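Local coordinates for putative carbohydrate metabolism domain-containing protein (Bacteroides vulgatus, PDB 3S30) that is of unknown function but is probably involved in carbohydrate metabolism, perhaps as a glycoside hydrolase, and has a galactose-binding-domain-like fold that binds a sodium ion, at residues 208-213 with 249-254; 231-236 with 333-338; 118-123 with 148-153. One frame throughout, in Å; residues are numbered along the deposited sequence.

Contact 1: 208-213 with 249-254; sequences TKFGTT and YALFYE
The Phe-210 ring meets Tyr-249 and Leu-251 obliquely on its way across to strand 247-254, while over one of its faces stands the carbonyl O of Thr-208, two residues earlier, 3.9 Å above the plane and over the ring centre. Phe-210 CE2 reaches Tyr-249 OH at 3.3 Å, near the plane of the tyrosine ring, at its edge; Leu-251 CG lies at the edge of that same ring. The two aromatic side chains cross at about a right angle, and the CD1 methyl of Leu-251 comes within 4.1 Å of Phe-210 CD2. Phe-191 packs edge-to-face with Phe-210, and Tyr-271 with Tyr-249.

Strands 208-213 and 247-254 are not neighbours. Strand 317-324 pairs antiparallel with each, Thr-212 bonding Val-319 and Tyr-249 bonding Val-322 through their backbones; the axes of 208-210 and 249-254 lie 10.4 Å apart and incline by 57°, too far for direct pairing. The fold is of the galactose-binding-domain-like beta type. Phe-210 crosses over that middle strand, touching Ser-320 and Val-322.

The polar link is on Tyr-253, whose CG sits between the backbone N and the carbonyl carbon (chi1 61°). Its OH donates to Phe-210 O at 2.7 Å, in the carbonyl plane and on a lone pair, with a C=O...O angle of 140°. The hydroxyl is gripped a second time by Asn-318 ND2. Gly-211 CA lies 3.5 Å from the same OH; a beta carbon here would fall 2.0 Å from Tyr-253 OH and, at this backbone conformation, press against the preceding carbonyl O; the strand is interrupted here.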
# COMPACT_ATOMS: atom_id res chain seq x y z
N THR A 208 2.78 8.52 -4.24
CA THR A 208 1.97 7.31 -4.13
C THR A 208 0.56 7.62 -4.59
O THR A 208 -0.19 8.28 -3.88
CB THR A 208 1.88 6.78 -2.67
OG1 THR A 208 1.42 7.83 -1.81
CG2 THR A 208 3.21 6.27 -2.20
N LYS A 209 0.19 7.15 -5.78
CA LYS A 209 -1.13 7.44 -6.33
C LYS A 209 -2.02 6.21 -6.24
O LYS A 209 -1.61 5.09 -6.58
CB LYS A 209 -1.00 7.98 -7.76
CG LYS A 209 -0.09 9.21 -7.81
CD LYS A 209 -0.60 10.30 -8.70
CE LYS A 209 0.26 11.56 -8.58
NZ LYS A 209 -0.11 12.44 -7.41
N PHE A 210 -3.22 6.43 -5.73
CA PHE A 210 -4.10 5.33 -5.33
C PHE A 210 -5.32 5.24 -6.24
O PHE A 210 -6.07 6.22 -6.40
CB PHE A 210 -4.59 5.54 -3.89
CG PHE A 210 -3.50 5.66 -2.88
CD1 PHE A 210 -2.36 4.85 -2.93
CD2 PHE A 210 -3.62 6.55 -1.82
CE1 PHE A 210 -1.36 4.96 -1.96
CE2 PHE A 210 -2.62 6.66 -0.85
CZ PHE A 210 -1.50 5.87 -0.92
N GLY A 211 -5.52 4.07 -6.83
CA GLY A 211 -6.75 3.78 -7.55
C GLY A 211 -6.56 2.95 -8.80
O GLY A 211 -5.54 3.07 -9.50
N THR A 212 -7.55 2.10 -9.06
CA THR A 212 -7.69 1.48 -10.37
C THR A 212 -9.17 1.26 -10.63
O THR A 212 -9.95 1.08 -9.70
CB THR A 212 -6.93 0.14 -10.48
OG1 THR A 212 -6.62 -0.14 -11.86
CG2 THR A 212 -7.74 -1.00 -9.90
N THR A 213 -9.54 1.26 -11.91
CA THR A 213 -10.93 1.18 -12.30
C THR A 213 -11.56 -0.11 -11.77
O THR A 213 -11.00 -1.21 -11.91
CB THR A 213 -11.07 1.32 -13.82
OG1 THR A 213 -10.55 2.61 -14.22
CG2 THR A 213 -12.53 1.19 -14.25
N TYR A 249 -5.72 -0.04 4.83
CA TYR A 249 -7.01 0.52 4.44
C TYR A 249 -7.31 0.35 2.95
O TYR A 249 -6.46 -0.08 2.16
CB TYR A 249 -7.09 2.00 4.83
CG TYR A 249 -6.16 2.93 4.09
CD1 TYR A 249 -4.86 3.14 4.52
CD2 TYR A 249 -6.59 3.64 2.97
CE1 TYR A 249 -4.01 4.00 3.86
CE2 TYR A 249 -5.74 4.50 2.29
CZ TYR A 249 -4.44 4.67 2.74
OH TYR A 249 -3.57 5.52 2.10
N ALA A 250 -8.55 0.67 2.58
CA ALA A 250 -8.98 0.58 1.20
C ALA A 250 -9.92 1.74 0.90
O ALA A 250 -10.64 2.20 1.79
CB ALA A 250 -9.68 -0.75 0.93
N LEU A 251 -9.89 2.18 -0.35
CA LEU A 251 -10.65 3.34 -0.78
C LEU A 251 -11.57 2.94 -1.93
O LEU A 251 -11.22 2.08 -2.74
CB LEU A 251 -9.69 4.43 -1.25
CG LEU A 251 -8.61 4.88 -0.26
CD1 LEU A 251 -7.56 5.72 -0.97
CD2 LEU A 251 -9.22 5.65 0.89
N PHE A 252 -12.74 3.56 -1.98
CA PHE A 252 -13.66 3.44 -3.12
C PHE A 252 -14.17 4.84 -3.41
O PHE A 252 -14.78 5.48 -2.54
CB PHE A 252 -14.82 2.51 -2.76
CG PHE A 252 -15.78 2.27 -3.90
CD1 PHE A 252 -15.33 1.73 -5.10
CD2 PHE A 252 -17.13 2.57 -3.76
CE1 PHE A 252 -16.22 1.50 -6.15
CE2 PHE A 252 -18.02 2.34 -4.80
CZ PHE A 252 -17.57 1.81 -6.00
N TYR A 253 -13.92 5.34 -4.62
CA TYR A 253 -14.32 6.70 -4.94
C TYR A 253 -14.81 6.90 -6.36
O TYR A 253 -14.61 6.07 -7.24
CB TYR A 253 -13.19 7.68 -4.62
CG TYR A 253 -11.92 7.45 -5.41
CD1 TYR A 253 -11.74 8.01 -6.67
CD2 TYR A 253 -10.87 6.71 -4.88
CE1 TYR A 253 -10.58 7.82 -7.39
CE2 TYR A 253 -9.70 6.51 -5.59
CZ TYR A 253 -9.55 7.06 -6.84
OH TYR A 253 -8.39 6.86 -7.55
N GLU A 254 -15.47 8.04 -6.55
CA GLU A 254 -16.05 8.40 -7.82
C GLU A 254 -15.07 9.31 -8.54
O GLU A 254 -14.62 10.30 -7.98
CB GLU A 254 -17.37 9.12 -7.57
CG GLU A 254 -18.17 9.44 -8.80
CD GLU A 254 -19.52 10.05 -8.46
OE1 GLU A 254 -20.13 9.66 -7.43
OE2 GLU A 254 -19.98 10.92 -9.25

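Contact 2: 231-236 with 333-338; sequences PEFYEN and QGAPGS
Tyr-234 and Gly-334 exchange two backbone hydrogen bonds. Tyr-234 N gives the shorter, to Gly-334 O at 2.6 Å with an N-H...O angle of 158°, and Gly-334 N returns the other to Tyr-234 O at 3.1 Å. A water extends the polar contact past this pair: it donates to Glu-232 O at 2.7 Å and to Pro-336 O at 2.6 Å, so one water bridges two carbonyls from opposite segments. Tyr-234 O is also approached by Gln-333 CA, 3.2 Å away in a CA-H...O contact, and Glu-232 O receives a similar contact from Ala-335 CA.

The reciprocal pair makes a single antiparallel bridge of the hydrogen-bonded kind. It joins the outlying hairpin of strands 233-235 and 238-240 to the loop between strands 317-324 and 339-349. Just after the bridge the loop bends in a type II beta turn from Ala-335 to Ser-338, with Pro-336 and Gly-337 at its two central positions. Asp-244 OD2 holds both ends of this turn, bonding Ala-335 N and Ser-338 OG.

Packing follows from two aromatic rings. The CB of Phe-233 points away from the loop, but with CG anti to the backbone N (chi1 -167°) the ring lies back against the chain: Gly-334 CA sits over one face, 3.9 Å from the centroid and 21° off its normal. Gln-333 CB approaches the same ring at CE1. Tyr-234 offers a face to Pro-336, whose CD is 3.9 Å from the ring centroid, the two side chains crossing at about a right angle; Lys-173 touches both of them. At the exposed end, Pro-231 CD rests near Pro-336 O.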
# COMPACT_ATOMS: atom_id res chain seq x y z
N PRO A 231 13.12 -1.80 16.42
CA PRO A 231 13.61 -1.43 17.74
C PRO A 231 13.88 0.07 17.92
O PRO A 231 13.90 0.56 19.05
CB PRO A 231 14.92 -2.23 17.87
CG PRO A 231 15.40 -2.42 16.45
CD PRO A 231 14.17 -2.40 15.57
N GLU A 232 14.07 0.79 16.82
CA GLU A 232 14.34 2.22 16.88
C GLU A 232 13.40 2.99 15.94
O GLU A 232 13.42 2.78 14.73
CB GLU A 232 15.80 2.50 16.53
CG GLU A 232 16.77 2.00 17.58
CD GLU A 232 18.21 2.28 17.22
OE1 GLU A 232 18.58 3.46 17.06
OE2 GLU A 232 18.98 1.31 17.10
N PHE A 233 12.59 3.86 16.54
CA PHE A 233 11.63 4.67 15.79
C PHE A 233 12.30 5.98 15.37
O PHE A 233 12.77 6.73 16.21
CB PHE A 233 10.39 4.93 16.67
CG PHE A 233 9.20 5.47 15.91
CD1 PHE A 233 9.09 6.83 15.66
CD2 PHE A 233 8.20 4.62 15.47
CE1 PHE A 233 7.99 7.34 14.96
CE2 PHE A 233 7.10 5.12 14.77
CZ PHE A 233 7.00 6.49 14.52
N TYR A 234 12.33 6.25 14.06
CA TYR A 234 12.88 7.51 13.55
C TYR A 234 11.80 8.58 13.53
O TYR A 234 10.77 8.42 12.89
CB TYR A 234 13.46 7.35 12.13
CG TYR A 234 14.79 6.61 12.05
CD1 TYR A 234 15.23 5.79 13.09
CD2 TYR A 234 15.61 6.73 10.92
CE1 TYR A 234 16.43 5.11 13.01
CE2 TYR A 234 16.82 6.05 10.84
CZ TYR A 234 17.22 5.24 11.88
OH TYR A 234 18.40 4.55 11.82
N GLU A 235 12.03 9.65 14.27
CA GLU A 235 11.11 10.78 14.32
C GLU A 235 11.94 12.04 14.57
O GLU A 235 12.72 12.09 15.53
CB GLU A 235 10.04 10.59 15.42
CG GLU A 235 10.57 10.21 16.83
CD GLU A 235 9.44 9.90 17.83
OE1 GLU A 235 8.40 10.60 17.83
OE2 GLU A 235 9.59 8.96 18.63
N ASN A 236 11.77 13.03 13.69
CA ASN A 236 12.57 14.26 13.71
C ASN A 236 14.03 13.91 13.40
O ASN A 236 14.29 13.20 12.43
CB ASN A 236 12.37 15.00 15.05
CG ASN A 236 10.89 15.18 15.39
OD1 ASN A 236 10.09 15.57 14.53
ND2 ASN A 236 10.52 14.88 16.63
N GLN A 333 8.14 9.07 9.77
CA GLN A 333 8.05 8.68 11.17
C GLN A 333 7.81 7.16 11.22
O GLN A 333 6.70 6.68 10.98
CB GLN A 333 6.91 9.42 11.85
CG GLN A 333 7.05 10.95 11.80
CD GLN A 333 5.95 11.66 12.57
OE1 GLN A 333 5.11 11.03 13.23
NE2 GLN A 333 5.94 12.99 12.48
N GLY A 334 8.85 6.40 11.52
CA GLY A 334 8.74 4.96 11.52
C GLY A 334 10.01 4.30 11.97
O GLY A 334 11.03 4.96 12.15
N ALA A 335 9.93 2.99 12.17
CA ALA A 335 11.07 2.20 12.64
C ALA A 335 11.65 1.35 11.52
O ALA A 335 10.95 0.50 10.97
CB ALA A 335 10.65 1.32 13.80
N PRO A 336 12.92 1.57 11.15
CA PRO A 336 13.55 0.55 10.33
C PRO A 336 13.43 -0.83 10.97
O PRO A 336 13.60 -0.96 12.19
CB PRO A 336 15.02 0.99 10.29
CG PRO A 336 14.95 2.47 10.36
CD PRO A 336 13.82 2.73 11.35
N GLY A 337 13.08 -1.83 10.17
CA GLY A 337 12.93 -3.20 10.63
C GLY A 337 11.49 -3.58 10.90
O GLY A 337 11.19 -4.77 11.08
N SER A 338 10.59 -2.59 10.94
CA SER A 338 9.17 -2.86 11.16
C SER A 338 8.67 -3.72 10.03
O SER A 338 8.78 -3.34 8.86
CB SER A 338 8.33 -1.57 11.24
OG SER A 338 8.47 -0.96 12.51
O HOH W 1 14.76 0.54 13.90

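Contact 3: 118-123 with 148-153; sequences EYYVLY and YTPNDF
Tyr-119 and Tyr-120 of strand 117-124 receive a short 3-10 segment, 150-152, and the Phe-153 that follows it. The strand is the middle one of a three-stranded antiparallel sheet with 108-114 and 132-133, and the contact ties its beginning to the loop leading into strand 155-158.

Two CH-pi contacts carry the apolar part, and they run in opposite senses. Tyr-119 CB stands 3.4 Å from the centroid of the Phe-153 ring, only 2° off the normal, so here the strand supplies the CH. Pro-150 CB in turn lies over the centre of the Tyr-120 ring, 3.5 Å from that centroid, so here the strand supplies the ring. With CG anti to the carbonyl carbon (chi1 -67°), the Tyr-120 ring lies across Pro-150, the two side chains crossing at about a right angle. The Tyr-119 and Phe-153 rings themselves meet obliquely, centroids 5.3 Å apart. Phe-141 of helix 138-142 packs edge-to-face with Phe-153.

Backbone polar links are sparse. Glu-118 N makes a weak but straight hydrogen bond to Tyr-148 O, 3.3 Å long at 171°. One water accepts from Tyr-120 N at 2.9 Å and donates to Pro-150 O at 2.6 Å, bridging the strand to the turn.

Within the loop, side-chain bonds hold the turn closed, together with Asp-152 N to Thr-149 O. Asp-152 OD2 is gripped twice by Thr-149 from the same face of its carboxylate: by the backbone N at 2.6 Å, on the anti side, and by OG1 at 3.0 Å, from well above the plane.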
# COMPACT_ATOMS: atom_id res chain seq x y z
N GLU A 118 18.03 -3.72 -8.43
CA GLU A 118 16.92 -4.53 -8.92
C GLU A 118 15.91 -4.77 -7.79
O GLU A 118 16.31 -5.04 -6.66
CB GLU A 118 17.44 -5.87 -9.46
CG GLU A 118 18.21 -5.75 -10.77
CD GLU A 118 18.47 -7.11 -11.43
OE1 GLU A 118 18.67 -8.11 -10.70
OE2 GLU A 118 18.48 -7.17 -12.68
N TYR A 119 14.61 -4.68 -8.09
CA TYR A 119 13.56 -4.90 -7.09
C TYR A 119 12.36 -5.68 -7.66
O TYR A 119 12.28 -5.89 -8.86
CB TYR A 119 13.11 -3.57 -6.50
CG TYR A 119 12.55 -2.59 -7.51
CD1 TYR A 119 11.22 -2.66 -7.91
CD2 TYR A 119 13.35 -1.59 -8.05
CE1 TYR A 119 10.70 -1.76 -8.81
CE2 TYR A 119 12.83 -0.69 -8.99
CZ TYR A 119 11.52 -0.79 -9.36
OH TYR A 119 10.98 0.09 -10.27
N TYR A 120 11.45 -6.10 -6.79
CA TYR A 120 10.24 -6.83 -7.23
C TYR A 120 9.01 -5.93 -7.46
O TYR A 120 8.76 -4.99 -6.70
CB TYR A 120 9.83 -7.91 -6.22
CG TYR A 120 10.78 -9.09 -6.06
CD1 TYR A 120 11.48 -9.63 -7.15
CD2 TYR A 120 10.93 -9.69 -4.82
CE1 TYR A 120 12.32 -10.73 -6.98
CE2 TYR A 120 11.75 -10.79 -4.65
CZ TYR A 120 12.45 -11.30 -5.71
OH TYR A 120 13.26 -12.38 -5.49
N VAL A 121 8.27 -6.23 -8.52
CA VAL A 121 6.91 -5.72 -8.73
C VAL A 121 6.00 -6.93 -8.61
O VAL A 121 6.20 -7.92 -9.31
CB VAL A 121 6.73 -5.03 -10.12
CG1 VAL A 121 5.32 -4.44 -10.24
CG2 VAL A 121 7.77 -3.91 -10.34
N LEU A 122 5.04 -6.87 -7.70
CA LEU A 122 4.14 -7.99 -7.48
C LEU A 122 2.94 -7.82 -8.41
O LEU A 122 2.49 -6.70 -8.65
CB LEU A 122 3.65 -8.07 -6.02
CG LEU A 122 4.61 -8.52 -4.91
CD1 LEU A 122 5.67 -7.48 -4.66
CD2 LEU A 122 3.84 -8.79 -3.62
N TYR A 123 2.44 -8.94 -8.92
CA TYR A 123 1.24 -8.93 -9.73
C TYR A 123 0.32 -10.12 -9.44
O TYR A 123 0.76 -11.13 -8.90
CB TYR A 123 1.61 -8.89 -11.22
CG TYR A 123 2.42 -10.06 -11.70
CD1 TYR A 123 3.81 -10.05 -11.61
CD2 TYR A 123 1.80 -11.17 -12.29
CE1 TYR A 123 4.57 -11.13 -12.07
CE2 TYR A 123 2.55 -12.25 -12.76
CZ TYR A 123 3.93 -12.22 -12.65
OH TYR A 123 4.68 -13.27 -13.12
N TYR A 148 21.50 -2.64 -4.35
CA TYR A 148 20.40 -3.32 -3.64
C TYR A 148 19.90 -4.49 -4.47
O TYR A 148 19.78 -4.39 -5.70
CB TYR A 148 19.22 -2.38 -3.41
CG TYR A 148 19.45 -1.23 -2.47
CD1 TYR A 148 19.99 -1.42 -1.20
CD2 TYR A 148 19.08 0.06 -2.84
CE1 TYR A 148 20.18 -0.35 -0.33
CE2 TYR A 148 19.27 1.13 -1.99
CZ TYR A 148 19.81 0.93 -0.74
OH TYR A 148 19.99 2.01 0.09
N THR A 149 19.60 -5.60 -3.81
CA THR A 149 18.92 -6.73 -4.46
C THR A 149 17.46 -6.71 -4.00
O THR A 149 17.13 -6.01 -3.05
CB THR A 149 19.59 -8.08 -4.10
OG1 THR A 149 19.43 -8.36 -2.70
CG2 THR A 149 21.07 -8.07 -4.47
N PRO A 150 16.58 -7.46 -4.69
CA PRO A 150 15.14 -7.41 -4.35
C PRO A 150 14.78 -7.56 -2.87
O PRO A 150 13.88 -6.90 -2.39
CB PRO A 150 14.58 -8.59 -5.16
CG PRO A 150 15.48 -8.64 -6.38
CD PRO A 150 16.84 -8.29 -5.88
N ASN A 151 15.49 -8.40 -2.15
CA ASN A 151 15.21 -8.62 -0.73
C ASN A 151 15.75 -7.53 0.22
O ASN A 151 15.42 -7.52 1.41
CB ASN A 151 15.68 -10.02 -0.34
CG ASN A 151 14.67 -11.09 -0.77
OD1 ASN A 151 13.50 -11.08 -0.34
ND2 ASN A 151 15.11 -12.01 -1.62
N ASP A 152 16.52 -6.58 -0.31
CA ASP A 152 16.88 -5.39 0.45
C ASP A 152 15.79 -4.34 0.42
O ASP A 152 15.82 -3.42 1.23
CB ASP A 152 18.16 -4.76 -0.08
CG ASP A 152 19.29 -5.74 -0.17
OD1 ASP A 152 19.52 -6.50 0.81
OD2 ASP A 152 19.94 -5.74 -1.24
N PHE A 153 14.84 -4.44 -0.51
CA PHE A 153 13.83 -3.37 -0.67
C PHE A 153 12.75 -3.34 0.42
O PHE A 153 12.57 -4.32 1.14
CB PHE A 153 13.19 -3.40 -2.06
CG PHE A 153 14.05 -2.73 -3.10
CD1 PHE A 153 15.20 -3.36 -3.57
CD2 PHE A 153 13.74 -1.45 -3.56
CE1 PHE A 153 16.01 -2.73 -4.49
CE2 PHE A 153 14.55 -0.83 -4.48
CZ PHE A 153 15.68 -1.47 -4.95
O HOH W 2 11.92 -6.10 -3.89

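From the N terminus, contact 3 comes first: segment 148-153 returns to 118-123 and closes a loop of 24 residues that includes helix 138-142, before the others open. Contact 1 then opens at 208-213, and contact 2 at 231-236 before contact 1 is closed by 249-254; contact 2, with 96 residues between its segments, closes only at 333-338. Contacts 1 and 2 therefore cross, while contact 3 is in series with both. Contact 1 joins two strands of the buried core across strand 317-324, contact 2 fixes a peripheral hairpin to the loop before strand 339-349, and contact 3 joins the three-stranded sheet to the approach to strand 155-158. None touch; contacts 2 and 3 come nearest, closest atoms about 9 Å apart.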